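PDB 4RU4: tail spike protein gp49 from Pseudomonas phage LKA1, which probably cleaves the O-specific polysaccharide of the Pseudomonas host as a lyase while serving as the tailspike of the virion during entry. Local coordinates for residues V15-F20 with L60-S66; A22-S28 with G75-I79. The contacts are given in a common frame with arbitrary orientation. Residue numbers count along the deposited sequence, not the author numbering.

Contact 1: V15-F20 with L60-S66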
ATOM      1  N   VAL B  15      25.839 -13.497  28.270  1.00 30.09           N
ATOM      2  CA  VAL B  15      26.955 -12.790  28.908  1.00 23.55           C
ATOM      3  C   VAL B  15      26.885 -11.274  28.754  1.00 22.62           C
ATOM      4  O   VAL B  15      26.216 -10.765  27.860  1.00 24.27           O
ATOM      5  CB  VAL B  15      28.331 -13.261  28.373  1.00 17.70           C
ATOM      6  CG1 VAL B  15      28.479 -14.765  28.541  1.00 19.61           C
ATOM      7  CG2 VAL B  15      28.508 -12.863  26.906  1.00 14.50           C
ATOM      8  N   THR B  16      27.589 -10.554  29.621  1.00 19.22           N
ATOM      9  CA  THR B  16      27.666  -9.104  29.507  1.00 17.67           C
ATOM     10  C   THR B  16      29.114  -8.679  29.357  1.00 18.07           C
ATOM     11  O   THR B  16      30.018  -9.431  29.724  1.00 16.87           O
ATOM     12  CB  THR B  16      27.076  -8.390  30.734  1.00 17.88           C
ATOM     13  OG1 THR B  16      27.847  -8.730  31.896  1.00 18.86           O
ATOM     14  CG2 THR B  16      25.614  -8.774  30.926  1.00 18.60           C
ATOM     15  N   PRO B  17      29.346  -7.464  28.834  1.00 17.85           N
ATOM     16  CA  PRO B  17      30.717  -6.929  28.800  1.00 15.30           C
ATOM     17  C   PRO B  17      31.308  -6.820  30.220  1.00 14.58           C
ATOM     18  O   PRO B  17      32.502  -7.059  30.405  1.00 13.33           O
ATOM     19  CB  PRO B  17      30.532  -5.525  28.194  1.00 15.96           C
ATOM     20  CG  PRO B  17      29.238  -5.607  27.410  1.00 17.27           C
ATOM     21  CD  PRO B  17      28.371  -6.560  28.189  1.00 17.52           C
ATOM     22  N   ALA B  18      30.486  -6.444  31.205  1.00 14.18           N
ATOM     23  CA  ALA B  18      30.928  -6.363  32.605  1.00 14.24           C
ATOM     24  C   ALA B  18      31.595  -7.644  33.089  1.00 15.61           C
ATOM     25  O   ALA B  18      32.610  -7.597  33.788  1.00 14.01           O
ATOM     26  CB  ALA B  18      29.748  -6.018  33.533  1.00 17.19           C
ATOM     27  N   GLN B  19      31.030  -8.790  32.712  1.00 17.12           N
ATOM     28  CA  GLN B  19      31.572 -10.085  33.117  1.00 18.63           C
ATOM     29  C   GLN B  19      32.953 -10.296  32.555  1.00 17.06           C
ATOM     30  O   GLN B  19      33.699 -11.138  33.050  1.00 16.36           O
ATOM     31  CB  GLN B  19      30.698 -11.237  32.619  1.00 21.18           C
ATOM     32  CG  GLN B  19      29.350 -11.333  33.276  1.00 30.46           C
ATOM     33  CD  GLN B  19      28.574 -12.542  32.782  1.00 37.75           C
ATOM     34  OE1 GLN B  19      28.651 -12.904  31.608  1.00 35.83           O
ATOM     35  NE2 GLN B  19      27.847 -13.191  33.686  1.00 42.24           N
ATOM     36  N   PHE B  20      33.269  -9.579  31.479  1.00 11.37           N
ATOM     37  CA  PHE B  20      34.574  -9.692  30.862  1.00 12.67           C
ATOM     38  C   PHE B  20      35.431  -8.471  31.164  1.00 16.20           C
ATOM     39  O   PHE B  20      36.446  -8.230  30.493  1.00 14.73           O
ATOM     40  CB  PHE B  20      34.453  -9.964  29.360  1.00 12.01           C
ATOM     41  CG  PHE B  20      33.878 -11.318  29.044  1.00 14.71           C
ATOM     42  CD1 PHE B  20      32.511 -11.506  29.007  1.00 12.55           C
ATOM     43  CD2 PHE B  20      34.710 -12.418  28.836  1.00 18.42           C
ATOM     44  CE1 PHE B  20      31.959 -12.762  28.744  1.00 15.26           C
ATOM     45  CE2 PHE B  20      34.160 -13.696  28.573  1.00 18.54           C
ATOM     46  CZ  PHE B  20      32.789 -13.853  28.524  1.00 18.12           C
ATOM     47  N   LEU B  60      34.229  -6.417  25.252  1.00 10.87           N
ATOM     48  CA  LEU B  60      33.127  -6.656  24.327  1.00 10.26           C
ATOM     49  C   LEU B  60      33.521  -7.710  23.329  1.00  9.28           C
ATOM     50  O   LEU B  60      32.748  -8.610  23.043  1.00 10.55           O
ATOM     51  CB  LEU B  60      32.776  -5.382  23.571  1.00 12.42           C
ATOM     52  CG  LEU B  60      31.727  -4.496  24.216  1.00 21.51           C
ATOM     53  CD1 LEU B  60      31.791  -3.120  23.564  1.00 22.99           C
ATOM     54  CD2 LEU B  60      30.360  -5.139  24.024  1.00 23.03           C
ATOM     55  N   GLN B  61      34.741  -7.607  22.806  1.00  8.63           N
ATOM     56  CA  GLN B  61      35.223  -8.619  21.856  1.00  8.61           C
ATOM     57  C   GLN B  61      35.281  -9.996  22.500  1.00  8.71           C
ATOM     58  O   GLN B  61      34.905 -10.999  21.870  1.00 11.71           O
ATOM     59  CB  GLN B  61      36.594  -8.250  21.247  1.00  8.59           C
ATOM     60  CG  GLN B  61      37.036  -9.226  20.151  1.00  8.56           C
ATOM     61  CD  GLN B  61      36.111  -9.166  18.933  1.00 12.23           C
ATOM     62  OE1 GLN B  61      36.014  -8.134  18.266  1.00 11.75           O
ATOM     63  NE2 GLN B  61      35.412 -10.262  18.660  1.00  9.15           N
ATOM     64  N   ALA B  62      35.751 -10.051  23.745  1.00  8.81           N
ATOM     65  CA  ALA B  62      35.836 -11.335  24.466  1.00 10.80           C
ATOM     66  C   ALA B  62      34.448 -11.921  24.721  1.00 13.60           C
ATOM     67  O   ALA B  62      34.243 -13.156  24.652  1.00 13.28           O
ATOM     68  CB  ALA B  62      36.610 -11.187  25.792  1.00  9.67           C
ATOM     69  N   ALA B  63      33.489 -11.044  25.005  1.00 10.99           N
ATOM     70  CA  ALA B  63      32.113 -11.495  25.206  1.00 11.47           C
ATOM     71  C   ALA B  63      31.558 -12.117  23.924  1.00 12.79           C
ATOM     72  O   ALA B  63      30.960 -13.202  23.951  1.00 12.82           O
ATOM     73  CB  ALA B  63      31.212 -10.327  25.669  1.00  9.53           C
ATOM     74  N   VAL B  64      31.734 -11.413  22.806  1.00 11.79           N
ATOM     75  CA  VAL B  64      31.354 -11.957  21.508  1.00 10.17           C
ATOM     76  C   VAL B  64      32.054 -13.290  21.271  1.00 13.39           C
ATOM     77  O   VAL B  64      31.428 -14.255  20.841  1.00 13.77           O
ATOM     78  CB  VAL B  64      31.671 -10.969  20.365  1.00  9.22           C
ATOM     79  CG1 VAL B  64      31.599 -11.657  19.011  1.00 11.77           C
ATOM     80  CG2 VAL B  64      30.705  -9.770  20.425  1.00  8.69           C
ATOM     81  N   ASP B  65      33.355 -13.339  21.562  1.00  8.74           N
ATOM     82  CA  ASP B  65      34.154 -14.532  21.319  1.00 14.02           C
ATOM     83  C   ASP B  65      33.691 -15.732  22.130  1.00 13.66           C
ATOM     84  O   ASP B  65      33.981 -16.871  21.781  1.00 13.67           O
ATOM     85  CB  ASP B  65      35.631 -14.266  21.628  1.00 12.48           C
ATOM     86  CG  ASP B  65      36.315 -13.422  20.540  1.00 14.64           C
ATOM     87  OD1 ASP B  65      35.686 -13.171  19.502  1.00 13.15           O
ATOM     88  OD2 ASP B  65      37.474 -13.014  20.737  1.00 15.60           O
ATOM     89  N   SER B  66      32.977 -15.477  23.217  1.00 12.40           N
ATOM     90  CA  SER B  66      32.490 -16.564  24.041  1.00 15.49           C
ATOM     91  C   SER B  66      31.513 -17.463  23.273  1.00 17.54           C
ATOM     92  O   SER B  66      31.303 -18.614  23.660  1.00 14.98           O
ATOM     93  CB  SER B  66      31.814 -16.025  25.309  1.00 15.49           C
ATOM     94  OG  SER B  66      30.464 -15.620  25.048  1.00 15.34           O
TER
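Residues L60-D65 lie on helix 55-65, and the loop V15-F20 lies along one side of it. L60 comes first. Its CA-CB bond points away from the loop, but the side chain reaches back, and L60 CD2 lies 3.6 Å from P17 CG. Both residues are buried. Next, A62 turns its methyl toward the loop: A62 CB is 3.8 Å from F20 CD2. A63 has the largest buried area on the helix side. Its CA sits 3.9 Å from the centroid of the F20 ring and close to the ring normal, a CH-pi contact over the face. A63 CB is 3.8 Å from F20 CD1 and 3.9 Å from V15 CG2. Small alanine side chains let the flat ring lie close to the helix backbone. S66 OG donates to A63 O at 2.7 Å, so the serine bonds back to its own helix. S66 CB lies 4.0 Å from F20 CZ, and S66 OG is 3.9 Å from V15 CG2. The loop holds its own shape: T16 OG1 accepts from Q19 N at 3.3 Å, an ST motif, and T16 N donates to Q19 OE1 at 3.3 Å. In the fold, the N-terminal loop packs on helix 55-65, whose L60 touches I72, Y77, I79 and I83 of the first beta-helix strands, consistent with a helix covering the N-terminal end of the beta-helix. No hydrogen bond crosses between the two segments. The side-chain hydrogen bonds T16-Q19, Q61-D65 and S66-A63 each stay within one segment. The loop and the helix are therefore joined by apolar and CH-pi contacts.

Contact 2: A22-S28 with G75-I79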
ATOM      1  N   ALA B  22      34.554  -5.013  31.323  1.00 15.08           N
ATOM      2  CA  ALA B  22      34.233  -3.698  30.771  1.00 12.90           C
ATOM      3  C   ALA B  22      34.037  -2.630  31.854  1.00 18.33           C
ATOM      4  O   ALA B  22      33.636  -2.937  32.997  1.00 16.66           O
ATOM      5  CB  ALA B  22      32.953  -3.790  29.913  1.00 10.14           C
ATOM      6  N   VAL B  23      34.277  -1.373  31.478  1.00 17.07           N
ATOM      7  CA  VAL B  23      33.960  -0.246  32.355  1.00 16.25           C
ATOM      8  C   VAL B  23      32.688   0.472  31.864  1.00 16.51           C
ATOM      9  O   VAL B  23      31.718   0.603  32.605  1.00 15.41           O
ATOM     10  CB  VAL B  23      35.121   0.757  32.427  1.00 14.83           C
ATOM     11  CG1 VAL B  23      34.808   1.879  33.441  1.00 14.94           C
ATOM     12  CG2 VAL B  23      36.408   0.040  32.796  1.00 14.12           C
ATOM     13  N   GLY B  24      32.700   0.941  30.614  1.00 12.79           N
ATOM     14  CA  GLY B  24      31.519   1.558  30.031  1.00 13.04           C
ATOM     15  C   GLY B  24      31.057   2.844  30.704  1.00 16.44           C
ATOM     16  O   GLY B  24      29.857   3.153  30.715  1.00 16.65           O
ATOM     17  N   ASP B  25      31.997   3.602  31.259  1.00 16.92           N
ATOM     18  CA  ASP B  25      31.641   4.872  31.901  1.00 20.18           C
ATOM     19  C   ASP B  25      31.822   6.098  30.993  1.00 19.26           C
ATOM     20  O   ASP B  25      31.706   7.231  31.449  1.00 20.99           O
ATOM     21  CB  ASP B  25      32.418   5.063  33.214  1.00 21.34           C
ATOM     22  CG  ASP B  25      33.914   5.230  33.005  1.00 20.45           C
ATOM     23  OD1 ASP B  25      34.401   5.327  31.842  1.00 16.46           O
ATOM     24  OD2 ASP B  25      34.616   5.283  34.039  1.00 22.27           O
ATOM     25  N   GLY B  26      32.131   5.867  29.722  1.00 16.65           N
ATOM     26  CA  GLY B  26      32.315   6.955  28.774  1.00 12.89           C
ATOM     27  C   GLY B  26      33.726   7.512  28.666  1.00 16.15           C
ATOM     28  O   GLY B  26      34.004   8.332  27.808  1.00 18.51           O
ATOM     29  N   ALA B  27      34.627   7.087  29.542  1.00 18.37           N
ATOM     30  CA  ALA B  27      36.006   7.569  29.475  1.00 18.71           C
ATOM     31  C   ALA B  27      36.895   6.442  28.968  1.00 15.20           C
ATOM     32  O   ALA B  27      36.509   5.265  29.035  1.00 13.29           O
ATOM     33  CB  ALA B  27      36.490   8.036  30.845  1.00 16.10           C
ATOM     34  N   SER B  28      38.071   6.809  28.464  1.00 18.94           N
ATOM     35  CA  SER B  28      39.069   5.830  28.036  1.00 21.56           C
ATOM     36  C   SER B  28      39.696   5.069  29.210  1.00 19.86           C
ATOM     37  O   SER B  28      39.965   5.629  30.265  1.00 16.91           O
ATOM     38  CB  SER B  28      40.180   6.501  27.224  1.00 22.78           C
ATOM     39  OG  SER B  28      39.697   6.844  25.947  1.00 31.58           O
ATOM     40  N   GLY B  75      25.370   2.015  29.093  1.00 13.41           N
ATOM     41  CA  GLY B  75      26.731   2.425  29.353  1.00 12.33           C
ATOM     42  C   GLY B  75      27.298   2.944  28.047  1.00 13.13           C
ATOM     43  O   GLY B  75      26.637   2.869  27.002  1.00 12.96           O
ATOM     44  N   ASP B  76      28.516   3.473  28.095  1.00 10.97           N
ATOM     45  CA  ASP B  76      29.083   4.169  26.959  1.00 14.18           C
ATOM     46  C   ASP B  76      30.463   3.569  26.769  1.00 12.46           C
ATOM     47  O   ASP B  76      31.408   3.944  27.440  1.00 14.18           O
ATOM     48  CB  ASP B  76      29.132   5.675  27.263  1.00 18.30           C
ATOM     49  CG  ASP B  76      29.424   6.523  26.036  1.00 18.90           C
ATOM     50  OD1 ASP B  76      30.162   6.092  25.126  1.00 17.53           O
ATOM     51  OD2 ASP B  76      28.915   7.654  25.978  1.00 21.35           O
ATOM     52  N   TYR B  77      30.556   2.587  25.877  1.00 12.63           N
ATOM     53  CA  TYR B  77      31.745   1.745  25.778  1.00 11.17           C
ATOM     54  C   TYR B  77      32.724   2.268  24.728  1.00 11.81           C
ATOM     55  O   TYR B  77      32.362   2.439  23.557  1.00 12.15           O
ATOM     56  CB  TYR B  77      31.295   0.327  25.446  1.00 11.62           C
ATOM     57  CG  TYR B  77      30.335  -0.250  26.468  1.00 10.13           C
ATOM     58  CD1 TYR B  77      28.960  -0.048  26.363  1.00  8.49           C
ATOM     59  CD2 TYR B  77      30.806  -1.016  27.529  1.00 12.97           C
ATOM     60  CE1 TYR B  77      28.092  -0.574  27.296  1.00 13.43           C
ATOM     61  CE2 TYR B  77      29.947  -1.557  28.459  1.00 14.60           C
ATOM     62  CZ  TYR B  77      28.587  -1.330  28.342  1.00 15.50           C
ATOM     63  OH  TYR B  77      27.720  -1.859  29.275  1.00 19.11           O
ATOM     64  N   GLN B  78      33.958   2.528  25.145  1.00  8.55           N
ATOM     65  CA  GLN B  78      34.946   3.127  24.261  1.00 10.32           C
ATOM     66  C   GLN B  78      35.743   2.034  23.584  1.00 12.43           C
ATOM     67  O   GLN B  78      36.366   1.204  24.262  1.00 11.85           O
ATOM     68  CB  GLN B  78      35.898   4.039  25.054  1.00 10.63           C
ATOM     69  CG  GLN B  78      35.157   4.969  26.039  1.00 12.13           C
ATOM     70  CD  GLN B  78      34.231   5.927  25.309  1.00 13.40           C
ATOM     71  OE1 GLN B  78      34.690   6.775  24.531  1.00 16.05           O
ATOM     72  NE2 GLN B  78      32.910   5.755  25.504  1.00 11.78           N
ATOM     73  N   ILE B  79      35.738   2.031  22.251  1.00  8.26           N
ATOM     74  CA  ILE B  79      36.459   0.998  21.519  1.00 10.68           C
ATOM     75  C   ILE B  79      37.414   1.603  20.495  1.00 10.57           C
ATOM     76  O   ILE B  79      37.114   2.617  19.872  1.00 10.59           O
ATOM     77  CB  ILE B  79      35.499  -0.013  20.848  1.00 12.02           C
ATOM     78  CG1 ILE B  79      34.662   0.675  19.758  1.00 12.41           C
ATOM     79  CG2 ILE B  79      34.622  -0.679  21.918  1.00  8.31           C
ATOM     80  CD1 ILE B  79      33.922  -0.271  18.800  1.00 10.99           C
TER
HETATM   81  O   HOH W   1      37.127   8.204  24.921  1.00 33.60           O
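The strongest bond between the segments runs from D76 N to G24 O, 3.0 Å long and nearly straight at 171°. A second bond, from G26 N to D76 O, is 3.1 Å and weak. Together they make a single beta bridge between D25 and D76. D76 O has a further donor, Q78 NE2 at 3.0 Å. The carboxylate of D76 turns to a salt bridge with R101 on the neighbouring strand 98-107. A water joins S28 and Q78, donating to S28 OG at 3.1 Å and to Q78 OE1 at 2.9 Å. S28 OG is also hydrogen-bonded to E54. D56 of helix 55-65 ties both segments, accepting from the backbone N of V23, G24 and Q78. Within the loop, D25 OD1 accepts from A27 N at 2.9 Å, an Asx turn, and from the side chain of H29. In the packing, G24 CA lies over the face of the Y77 ring, 4.1 Å from its centroid, in a CH-pi contact. A side chain at G24 would clash with that ring, and its positive phi also favours glycine. At G26 a CB would jam against D25 O, so glycine fits there too. A22 CB meets the ring edge, 4.0 Å from Y77 CE2. The Q78 side chain packs against the later part of the loop, with Q78 CG 3.3 Å from A27 O. Strand 75-79 pairs in parallel with 98-107, as successive rungs do in a beta-helix. At its other edge an irregular loop adds one bridge, near the N-terminal end of this pectin lyase-like fold.

Contacts 1 and 2 are neighbours, with centres 14 Å apart, and they share one N-terminal loop region. Their segments alternate along the chain, so 15-20 and 22-28 both come before 60-66 and 75-79. P17 O and A22 N, 3.0 Å apart, form a probable hydrogen bond between the two loop parts. Y77 is the other junction: P17 CB is 4.0 Å from Y77 CE2, and L60 CD1 is 4.0 Å from Y77 CB. L60 CD1 also lies 4.1 Å from I79 CG2. The two contacts thus form continuous packing between loop, helix and strand. Both centres lie about 40 Å from the chain centre, away from the calcium site of G368 and D394.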